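Local atomic coordinates of inositol-3-phosphate synthase (Caenorhabditis elegans, PDB entry 1VKO), a protein that belongs to the myo-inositol-1-phosphate synthase family, with a Rossmann-type domain that binds nicotinamide-adenine-dinucleotide, and assembles from four subunits. Residues Val257-Ile268 / Val306-Arg315; Asp412-Tyr420 / Thr431-Leu442. All blocks are in the same frame, centred on the assembly; numbering follows the deposited sequence.

Contact 1: Val257-Ile268 / Val306-Arg315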
# COMPACT_ATOMS: atom_id res chain seq x y z
N VAL A 257 -8.18 35.98 18.56
CA VAL A 257 -7.86 35.99 20.00
C VAL A 257 -7.10 37.28 20.26
O VAL A 257 -6.14 37.58 19.54
CB VAL A 257 -7.00 34.78 20.44
CG1 VAL A 257 -6.87 34.73 21.96
CG2 VAL A 257 -7.59 33.47 19.94
N ARG A 258 -7.54 38.05 21.25
CA ARG A 258 -6.95 39.37 21.56
C ARG A 258 -7.57 39.92 22.82
O ARG A 258 -8.69 39.56 23.16
CB ARG A 258 -7.16 40.39 20.42
CG ARG A 258 -8.62 40.58 19.94
CD ARG A 258 -8.77 41.62 18.82
NE ARG A 258 -10.08 41.60 18.17
CZ ARG A 258 -11.18 42.23 18.62
NH1 ARG A 258 -11.15 42.95 19.76
NH2 ARG A 258 -12.32 42.12 17.94
N GLN A 259 -6.85 40.81 23.50
CA GLN A 259 -7.41 41.50 24.66
C GLN A 259 -8.41 42.53 24.17
O GLN A 259 -8.17 43.20 23.16
CB GLN A 259 -6.34 42.11 25.57
CG GLN A 259 -5.15 42.77 24.87
CD GLN A 259 -4.09 43.26 25.85
OE1 GLN A 259 -4.34 44.16 26.66
NE2 GLN A 259 -2.90 42.65 25.80
N GLY A 260 -9.51 42.65 24.91
CA GLY A 260 -10.68 43.42 24.47
C GLY A 260 -11.82 42.47 24.14
O GLY A 260 -13.01 42.79 24.36
N LEU A 261 -11.46 41.29 23.63
CA LEU A 261 -12.43 40.35 23.10
C LEU A 261 -12.61 39.14 23.99
O LEU A 261 -13.73 38.87 24.45
CB LEU A 261 -12.03 39.92 21.69
CG LEU A 261 -12.77 38.76 21.00
CD1 LEU A 261 -14.23 39.07 20.70
CD2 LEU A 261 -12.03 38.40 19.76
N ASN A 262 -11.53 38.41 24.25
CA ASN A 262 -11.62 37.10 24.90
C ASN A 262 -10.34 36.62 25.61
O ASN A 262 -10.17 35.41 25.83
CB ASN A 262 -12.14 36.05 23.89
CG ASN A 262 -11.22 35.91 22.67
OD1 ASN A 262 -10.04 36.25 22.73
ND2 ASN A 262 -11.77 35.40 21.56
N ALA A 263 -9.45 37.54 26.00
CA ALA A 263 -8.24 37.17 26.75
C ALA A 263 -8.53 36.88 28.22
O ALA A 263 -7.80 36.11 28.87
CB ALA A 263 -7.15 38.24 26.64
N THR A 264 -9.59 37.50 28.75
CA THR A 264 -9.99 37.24 30.13
C THR A 264 -11.44 36.86 30.21
O THR A 264 -12.18 37.06 29.26
CB THR A 264 -9.79 38.47 31.01
OG1 THR A 264 -10.91 39.35 30.82
CG2 THR A 264 -8.55 39.27 30.59
N ALA A 265 -11.85 36.33 31.37
CA ALA A 265 -13.23 35.94 31.64
C ALA A 265 -14.21 37.10 31.51
O ALA A 265 -15.28 36.95 30.92
CB ALA A 265 -13.34 35.34 33.04
N ASP A 266 -13.83 38.24 32.09
CA ASP A 266 -14.66 39.43 32.09
C ASP A 266 -14.78 40.00 30.69
O ASP A 266 -15.85 40.51 30.32
CB ASP A 266 -14.08 40.47 33.04
CG ASP A 266 -14.05 39.99 34.49
OD1 ASP A 266 -14.99 39.29 34.94
OD2 ASP A 266 -13.11 40.30 35.25
N GLU A 267 -13.70 39.90 29.92
CA GLU A 267 -13.74 40.23 28.49
C GLU A 267 -14.72 39.35 27.72
O GLU A 267 -15.56 39.88 27.02
CB GLU A 267 -12.35 40.15 27.85
CG GLU A 267 -11.51 41.35 28.20
CD GLU A 267 -10.09 41.24 27.69
OE1 GLU A 267 -9.80 40.29 26.92
OE2 GLU A 267 -9.26 42.12 28.04
N ILE A 268 -14.64 38.03 27.87
CA ILE A 268 -15.55 37.15 27.13
C ILE A 268 -17.03 37.37 27.49
O ILE A 268 -17.88 37.36 26.59
CB ILE A 268 -15.10 35.63 27.15
CG1 ILE A 268 -15.96 34.77 26.21
CG2 ILE A 268 -15.10 35.02 28.54
CD1 ILE A 268 -15.42 34.67 24.82
N VAL A 306 -10.28 29.51 24.43
CA VAL A 306 -9.45 30.71 24.56
C VAL A 306 -9.15 31.03 26.05
O VAL A 306 -9.86 30.55 26.94
CB VAL A 306 -10.12 31.93 23.86
CG1 VAL A 306 -10.19 31.70 22.37
CG2 VAL A 306 -11.52 32.17 24.42
N PRO A 307 -8.12 31.83 26.32
CA PRO A 307 -7.69 32.10 27.71
C PRO A 307 -8.84 32.62 28.61
O PRO A 307 -8.99 32.20 29.75
CB PRO A 307 -6.58 33.14 27.55
CG PRO A 307 -6.11 33.02 26.13
CD PRO A 307 -7.29 32.56 25.33
N GLY A 308 -9.67 33.51 28.07
CA GLY A 308 -10.83 33.97 28.80
C GLY A 308 -11.74 32.88 29.32
O GLY A 308 -12.25 32.97 30.43
N LEU A 309 -11.93 31.85 28.50
CA LEU A 309 -12.71 30.67 28.86
C LEU A 309 -12.07 29.79 29.94
O LEU A 309 -12.70 29.43 30.93
CB LEU A 309 -13.06 29.85 27.59
CG LEU A 309 -14.47 30.29 27.21
CD1 LEU A 309 -14.94 29.93 25.80
CD2 LEU A 309 -15.33 29.64 28.21
N ILE A 310 -10.82 29.45 29.76
CA ILE A 310 -10.10 28.73 30.78
C ILE A 310 -10.24 29.49 32.10
O ILE A 310 -10.76 28.93 33.10
CB ILE A 310 -8.65 28.52 30.37
CG1 ILE A 310 -8.58 27.50 29.21
CG2 ILE A 310 -7.81 28.10 31.57
CD1 ILE A 310 -7.24 27.44 28.50
N GLU A 311 -9.85 30.76 32.11
CA GLU A 311 -10.03 31.59 33.31
C GLU A 311 -11.46 31.48 33.90
O GLU A 311 -11.65 31.41 35.11
CB GLU A 311 -9.64 33.04 33.04
CG GLU A 311 -9.69 33.94 34.25
CD GLU A 311 -9.23 35.36 33.97
OE1 GLU A 311 -9.43 35.84 32.84
OE2 GLU A 311 -8.68 36.00 34.88
N LEU A 312 -12.47 31.41 33.05
CA LEU A 312 -13.85 31.36 33.53
C LEU A 312 -14.14 30.01 34.17
O LEU A 312 -14.82 29.91 35.19
CB LEU A 312 -14.85 31.68 32.40
CG LEU A 312 -16.34 31.84 32.76
CD1 LEU A 312 -16.68 33.11 33.58
CD2 LEU A 312 -17.17 31.78 31.51
N ALA A 313 -13.61 28.96 33.56
CA ALA A 313 -13.68 27.65 34.16
C ALA A 313 -12.90 27.58 35.49
O ALA A 313 -13.39 26.97 36.44
CB ALA A 313 -13.18 26.61 33.19
N GLU A 314 -11.70 28.17 35.55
CA GLU A 314 -10.91 28.18 36.80
C GLU A 314 -11.77 28.83 37.91
O GLU A 314 -11.85 28.32 39.03
CB GLU A 314 -9.56 28.94 36.66
CG GLU A 314 -8.36 28.16 36.09
CD GLU A 314 -7.22 29.05 35.53
OE1 GLU A 314 -7.38 30.30 35.43
OE2 GLU A 314 -6.15 28.51 35.16
N ARG A 315 -12.40 29.94 37.57
CA ARG A 315 -13.17 30.73 38.51
C ARG A 315 -14.44 30.04 38.95
O ARG A 315 -14.96 30.32 40.02
CB ARG A 315 -13.50 32.08 37.89
CG ARG A 315 -13.11 33.26 38.77
CD ARG A 315 -13.04 34.58 38.04
NE ARG A 315 -14.32 34.90 37.43
CZ ARG A 315 -14.51 35.93 36.62
NH1 ARG A 315 -13.47 36.72 36.35
NH2 ARG A 315 -15.71 36.18 36.09

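Contact 2: Asp412-Tyr420 / Thr431-Leu442. With K (potassium ion), chain B; NAD (nicotinamide-adenine-dinucleotide), chain G; POP (pyrophosphate 2-), chain H.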
# COMPACT_ATOMS: atom_id res chain seq x y z
N ASP A 412 -18.77 7.37 5.51
CA ASP A 412 -18.16 7.34 6.86
C ASP A 412 -16.83 6.54 6.92
O ASP A 412 -16.09 6.60 7.92
CB ASP A 412 -19.15 6.75 7.87
CG ASP A 412 -18.71 6.97 9.30
OD1 ASP A 412 -18.83 8.13 9.77
OD2 ASP A 412 -18.23 6.05 10.02
N SER A 413 -16.55 5.78 5.86
CA SER A 413 -15.37 4.94 5.82
C SER A 413 -14.17 5.79 5.40
O SER A 413 -13.71 5.68 4.25
CB SER A 413 -15.58 3.81 4.81
OG SER A 413 -14.71 2.71 5.04
N LYS A 414 -13.65 6.65 6.29
CA LYS A 414 -12.49 7.48 5.86
C LYS A 414 -11.28 6.62 5.49
O LYS A 414 -11.12 5.50 6.00
CB LYS A 414 -12.14 8.66 6.82
CG LYS A 414 -11.01 8.45 7.80
CD LYS A 414 -9.66 8.97 7.30
CE LYS A 414 -8.67 9.12 8.47
NZ LYS A 414 -8.81 10.41 9.21
N ARG A 415 -10.47 7.13 4.57
CA ARG A 415 -9.30 6.41 4.06
C ARG A 415 -8.05 7.23 4.35
O ARG A 415 -7.89 8.34 3.80
CB ARG A 415 -9.44 6.16 2.56
CG ARG A 415 -10.70 5.41 2.20
CD ARG A 415 -10.74 4.02 2.76
NE ARG A 415 -12.10 3.51 2.82
CZ ARG A 415 -12.70 2.84 1.84
NH1 ARG A 415 -12.05 2.58 0.69
NH2 ARG A 415 -13.95 2.41 2.00
N ALA A 416 -7.18 6.69 5.21
CA ALA A 416 -5.98 7.40 5.60
C ALA A 416 -4.81 6.80 4.82
O ALA A 416 -4.54 5.62 4.94
CB ALA A 416 -5.75 7.33 7.12
N MET A 417 -4.15 7.60 4.00
CA MET A 417 -2.99 7.12 3.24
C MET A 417 -1.78 7.93 3.63
O MET A 417 -1.77 9.17 3.52
CB MET A 417 -3.26 7.19 1.73
CG MET A 417 -4.27 6.12 1.29
SD MET A 417 -4.89 6.21 -0.40
CE MET A 417 -3.50 5.62 -1.38
N ASP A 418 -0.76 7.24 4.13
CA ASP A 418 0.40 7.89 4.74
C ASP A 418 1.70 7.36 4.19
O ASP A 418 1.81 6.18 3.85
CB ASP A 418 0.41 7.70 6.25
CG ASP A 418 -0.78 8.37 6.94
OD1 ASP A 418 -1.93 8.03 6.60
OD2 ASP A 418 -0.66 9.21 7.86
N GLU A 419 2.69 8.25 4.10
CA GLU A 419 4.06 7.83 3.82
C GLU A 419 5.01 8.39 4.90
O GLU A 419 5.09 9.60 5.10
CB GLU A 419 4.48 8.29 2.43
CG GLU A 419 5.71 7.57 1.92
CD GLU A 419 6.34 8.28 0.74
OE1 GLU A 419 6.85 9.40 0.95
OE2 GLU A 419 6.34 7.71 -0.38
N TYR A 420 5.71 7.50 5.61
CA TYR A 420 6.80 7.92 6.51
C TYR A 420 8.18 7.55 5.92
O TYR A 420 8.42 6.39 5.58
CB TYR A 420 6.67 7.29 7.90
CG TYR A 420 5.40 7.66 8.68
CD1 TYR A 420 4.12 7.22 8.28
CD2 TYR A 420 5.50 8.42 9.86
CE1 TYR A 420 2.94 7.57 9.04
CE2 TYR A 420 4.34 8.79 10.63
CZ TYR A 420 3.08 8.35 10.21
OH TYR A 420 2.01 8.71 10.98
N THR A 431 11.46 3.45 4.47
CA THR A 431 10.24 4.03 4.01
C THR A 431 9.07 3.11 4.40
O THR A 431 9.06 1.93 4.03
CB THR A 431 10.28 4.26 2.46
OG1 THR A 431 11.47 4.99 2.11
CG2 THR A 431 9.13 5.17 2.02
N PHE A 432 8.12 3.64 5.14
CA PHE A 432 6.87 2.92 5.47
C PHE A 432 5.74 3.59 4.69
O PHE A 432 5.49 4.78 4.85
CB PHE A 432 6.50 3.01 6.97
CG PHE A 432 7.64 2.68 7.95
CD1 PHE A 432 8.70 3.58 8.18
CD2 PHE A 432 7.61 1.49 8.71
CE1 PHE A 432 9.74 3.29 9.11
CE2 PHE A 432 8.64 1.18 9.66
CZ PHE A 432 9.71 2.08 9.85
N VAL A 433 5.07 2.82 3.84
CA VAL A 433 3.80 3.27 3.21
C VAL A 433 2.63 2.57 3.92
O VAL A 433 2.70 1.37 4.13
CB VAL A 433 3.75 2.94 1.67
CG1 VAL A 433 2.42 3.42 1.04
CG2 VAL A 433 4.98 3.51 0.91
N VAL A 434 1.54 3.30 4.23
CA VAL A 434 0.42 2.80 5.07
C VAL A 434 -0.96 3.08 4.47
O VAL A 434 -1.22 4.19 4.01
CB VAL A 434 0.46 3.44 6.49
CG1 VAL A 434 -0.73 2.99 7.35
CG2 VAL A 434 1.74 3.12 7.20
N HIS A 435 -1.87 2.10 4.50
CA HIS A 435 -3.29 2.34 4.18
C HIS A 435 -4.22 1.86 5.31
O HIS A 435 -4.21 0.69 5.68
CB HIS A 435 -3.68 1.74 2.81
CG HIS A 435 -5.10 2.02 2.41
ND1 HIS A 435 -5.44 2.98 1.47
CD2 HIS A 435 -6.28 1.47 2.82
CE1 HIS A 435 -6.76 3.02 1.33
NE2 HIS A 435 -7.29 2.12 2.13
N ASN A 436 -5.04 2.80 5.82
CA ASN A 436 -5.82 2.67 7.05
C ASN A 436 -7.33 2.97 6.90
O ASN A 436 -7.73 4.14 6.87
CB ASN A 436 -5.27 3.66 8.07
CG ASN A 436 -5.77 3.41 9.47
OD1 ASN A 436 -6.48 2.42 9.74
ND2 ASN A 436 -5.39 4.30 10.41
N THR A 437 -8.15 1.93 6.87
CA THR A 437 -9.61 2.08 6.75
C THR A 437 -10.22 2.45 8.12
O THR A 437 -10.27 1.61 9.04
CB THR A 437 -10.22 0.81 6.18
OG1 THR A 437 -9.64 0.56 4.90
CG2 THR A 437 -11.73 1.00 5.85
N CYS A 438 -10.62 3.72 8.26
CA CYS A 438 -11.10 4.31 9.55
C CYS A 438 -12.61 4.55 9.51
O CYS A 438 -13.11 5.49 8.87
CB CYS A 438 -10.41 5.64 9.85
SG CYS A 438 -8.64 5.46 10.11
N GLU A 439 -13.34 3.69 10.20
CA GLU A 439 -14.78 3.85 10.27
C GLU A 439 -15.01 4.96 11.27
O GLU A 439 -15.23 4.70 12.46
CB GLU A 439 -15.40 2.53 10.69
CG GLU A 439 -14.99 1.37 9.80
CD GLU A 439 -15.40 1.53 8.33
OE1 GLU A 439 -16.10 2.52 7.98
OE2 GLU A 439 -15.02 0.66 7.50
N ASP A 440 -14.89 6.21 10.81
CA ASP A 440 -14.72 7.34 11.74
C ASP A 440 -15.66 7.32 12.95
O ASP A 440 -15.22 7.49 14.08
CB ASP A 440 -14.88 8.67 11.01
CG ASP A 440 -13.63 9.07 10.26
OD1 ASP A 440 -12.50 8.62 10.62
OD2 ASP A 440 -13.70 9.82 9.26
N SER A 441 -16.97 7.13 12.69
CA SER A 441 -17.98 7.20 13.75
C SER A 441 -17.76 6.11 14.79
O SER A 441 -17.95 6.33 15.99
CB SER A 441 -19.39 7.08 13.15
OG SER A 441 -19.74 8.23 12.38
N LEU A 442 -17.34 4.94 14.29
CA LEU A 442 -17.03 3.77 15.12
C LEU A 442 -15.70 3.98 15.87
O LEU A 442 -15.47 3.43 16.94
CB LEU A 442 -17.03 2.49 14.28
CG LEU A 442 -18.38 1.99 13.71
CD1 LEU A 442 -18.20 0.72 12.87
CD2 LEU A 442 -19.47 1.76 14.78
K K B . -17.67 10.63 12.02
PA NAD G . -21.58 15.25 11.36
O1A NAD G . -21.86 16.22 10.30
O2A NAD G . -22.20 13.97 11.00
O5B NAD G . -22.11 15.87 12.72
C5B NAD G . -22.27 17.25 12.85
C4B NAD G . -23.67 17.50 13.38
O4B NAD G . -23.67 18.69 14.12
C3B NAD G . -24.68 17.68 12.28
O3B NAD G . -25.86 17.08 12.79
C2B NAD G . -24.96 19.15 12.21
O2B NAD G . -26.37 19.25 12.07
C1B NAD G . -24.59 19.61 13.62
N9A NAD G . -24.20 21.02 13.86
C8A NAD G . -23.46 21.87 13.09
N7A NAD G . -23.39 23.06 13.73
C5A NAD G . -24.06 23.01 14.90
C6A NAD G . -24.34 23.95 15.91
N6A NAD G . -23.96 25.24 15.86
N1A NAD G . -25.10 23.56 16.98
C2A NAD G . -25.62 22.29 17.04
N3A NAD G . -25.37 21.42 16.03
C4A NAD G . -24.60 21.75 14.97
O3 NAD G . -19.99 15.09 11.63
PN NAD G . -19.46 13.97 12.63
O1N NAD G . -20.56 13.68 13.58
O2N NAD G . -18.90 12.89 11.82
O5D NAD G . -18.34 14.70 13.55
C5D NAD G . -18.59 15.96 14.15
C4D NAD G . -17.32 16.74 14.53
O4D NAD G . -16.41 15.91 15.20
C3D NAD G . -16.56 17.33 13.33
O3D NAD G . -16.11 18.61 13.68
C2D NAD G . -15.31 16.49 13.26
O2D NAD G . -14.16 17.15 12.76
C1D NAD G . -15.11 16.15 14.71
N1N NAD G . -14.19 15.01 14.71
C2N NAD G . -14.56 13.84 14.14
C3N NAD G . -13.67 12.79 14.14
C7N NAD G . -14.24 11.45 13.86
O7N NAD G . -15.61 11.44 13.52
N7N NAD G . -13.47 10.36 13.96
C4N NAD G . -12.40 12.92 14.73
C5N NAD G . -12.03 14.12 15.28
C6N NAD G . -12.95 15.19 15.27
P1 POP H . -7.66 11.05 12.82
O1 POP H . -7.25 10.38 14.12
O2 POP H . -8.10 10.01 11.82
O3 POP H . -6.47 11.81 12.24
O POP H . -8.93 12.04 13.11
P2 POP H . -9.73 12.96 12.02
O4 POP H . -11.01 12.23 11.64
O5 POP H . -10.01 14.31 12.65
O6 POP H . -8.99 13.23 10.70
O HOH W 1 -15.94 11.70 10.25

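Contact 1: Val257-Ile268 / Val306-Arg315
Gly308 N, in the first turn of helix 307-316, donates to Asn262 O at 3.0 Å, bent to 139° at the hydrogen. Ala265 N, at the start of helix 265-273, donates to Glu311 OE1 at 2.9 Å; the oxygen is approached from above the carboxylate plane, 41° out of it. Glu311 gets there because CG stands anti to the backbone N (chi1 -175°) and the chain beyond is extended. The same helix start carries a capping box, in which Thr264 OG1 accepts from Glu267 N and Glu267 OE1 from Thr264 N, the latter weakly; the same carboxylate oxygen also accepts from Ala263 N.

Apolar contact centres on Ala265, whose CB fits as a knob among Gly308, Glu311, Leu312 and Arg315. Thr264 and Gly308 come within 3.6 Å between CA atoms, an approach that the lack of a side chain on Gly308 permits. Val257 CG2 meets Val306 CG1 at 4.0 Å.

A weakly bonded salt bridge lies at the outer edge: Asp266 OD1 faces Arg315 NH1 at 3.3 Å, while Ala265 CB covers one guanidinium face.

Leu309, directed away from the 257-268 segment, packs on helix 281-291, and helix 307-316 follows strand 295-298 of the parallel sheet.

Contact 2: Asp412-Tyr420 / Thr431-Leu442
The hairpin of strands 413-423 and 429-439 belongs to a mixed sheet, and beyond its open end Asp412 and Ser441 meet beside the bound potassium ion. Asp412 grips the start of helix 440-458 with both carboxylate oxygens: Ser441 OG donates to OD1 at 2.8 Å, and Ser441 N meets the syn lone pair of OD2 at 3.1 Å. Asp412 O takes Asp440 N as well, nearly along the C=O axis. Asn87 and Asn358 also bond OD1, leaving the carboxylate little freedom to turn. Ser441 OG in turn touches the potassium ion at 3.2 Å, alongside two oxygens of nicotinamide-adenine-dinucleotide, a water and Asn88; Asp412 thus probably helps to position a metal ligand from the second shell.

From Ser413-Glu439 to Tyr420-Phe432 the pairing is an unbroken antiparallel ladder, its bonding weakest where Lys414 N meets Cys438 O and Ser413 and Glu439 each centre an inverse gamma turn. The axes of segments 413-420 and 431-439 approach to 4.6 Å, their N-to-C directions 151° apart. Lys414, Ala416, Asp418 and Tyr420 occupy hydrogen-bonded pairs, and their face looks toward helix 329-342. Here Lys414 CB and CG cross the Asp440 carboxylate, CB lying 3.1 Å from OD2, and a chain bent at chi2 and chi4 brings NZ to pyrophosphate O2 at 2.7 Å. Asn354 OD1 weakly accepts from the same NZ.

On the other face Met417 CG lies 3.4 Å from His435 ND1, and SD is at the ring edge. ND1 is buried without a polar partner in the model. Ser413 OG donates to Glu439 OE2 and accepts from Arg415 NH2, lying close to the guanidinium plane; Arg415 NH1 also forms a salt bridge with Glu419 of the third subunit. Strand 429-439 pairs antiparallel with a strand of the second subunit, continuing the sheet across that interface.

How the contacts relate
From the N terminus, strands 77-82, 154-159 and 242-247 begin the parallel sheet, which 295-298, within the loop of contact 1, and 320-321, after it, complete. Contact 1 closes that loop of 37 intervening residues, which also includes helix 281-291, and so joins the starts of two helices in the Rossmann-type part. The chain continues through helix 329-342 into the mixed sheet, laying down strands 346-356 and 399-406 before contact 2 closes a beta hairpin with ten residues between its segments. The loops run in series, neither nesting nor crossing. The centres of contacts 1 and 2 lie 37 Å apart, and the nearest atoms of contacts 1 and 2 about 24 Å. Contact 2 adjoins ligands and other subunits; no other chain touches contact 1.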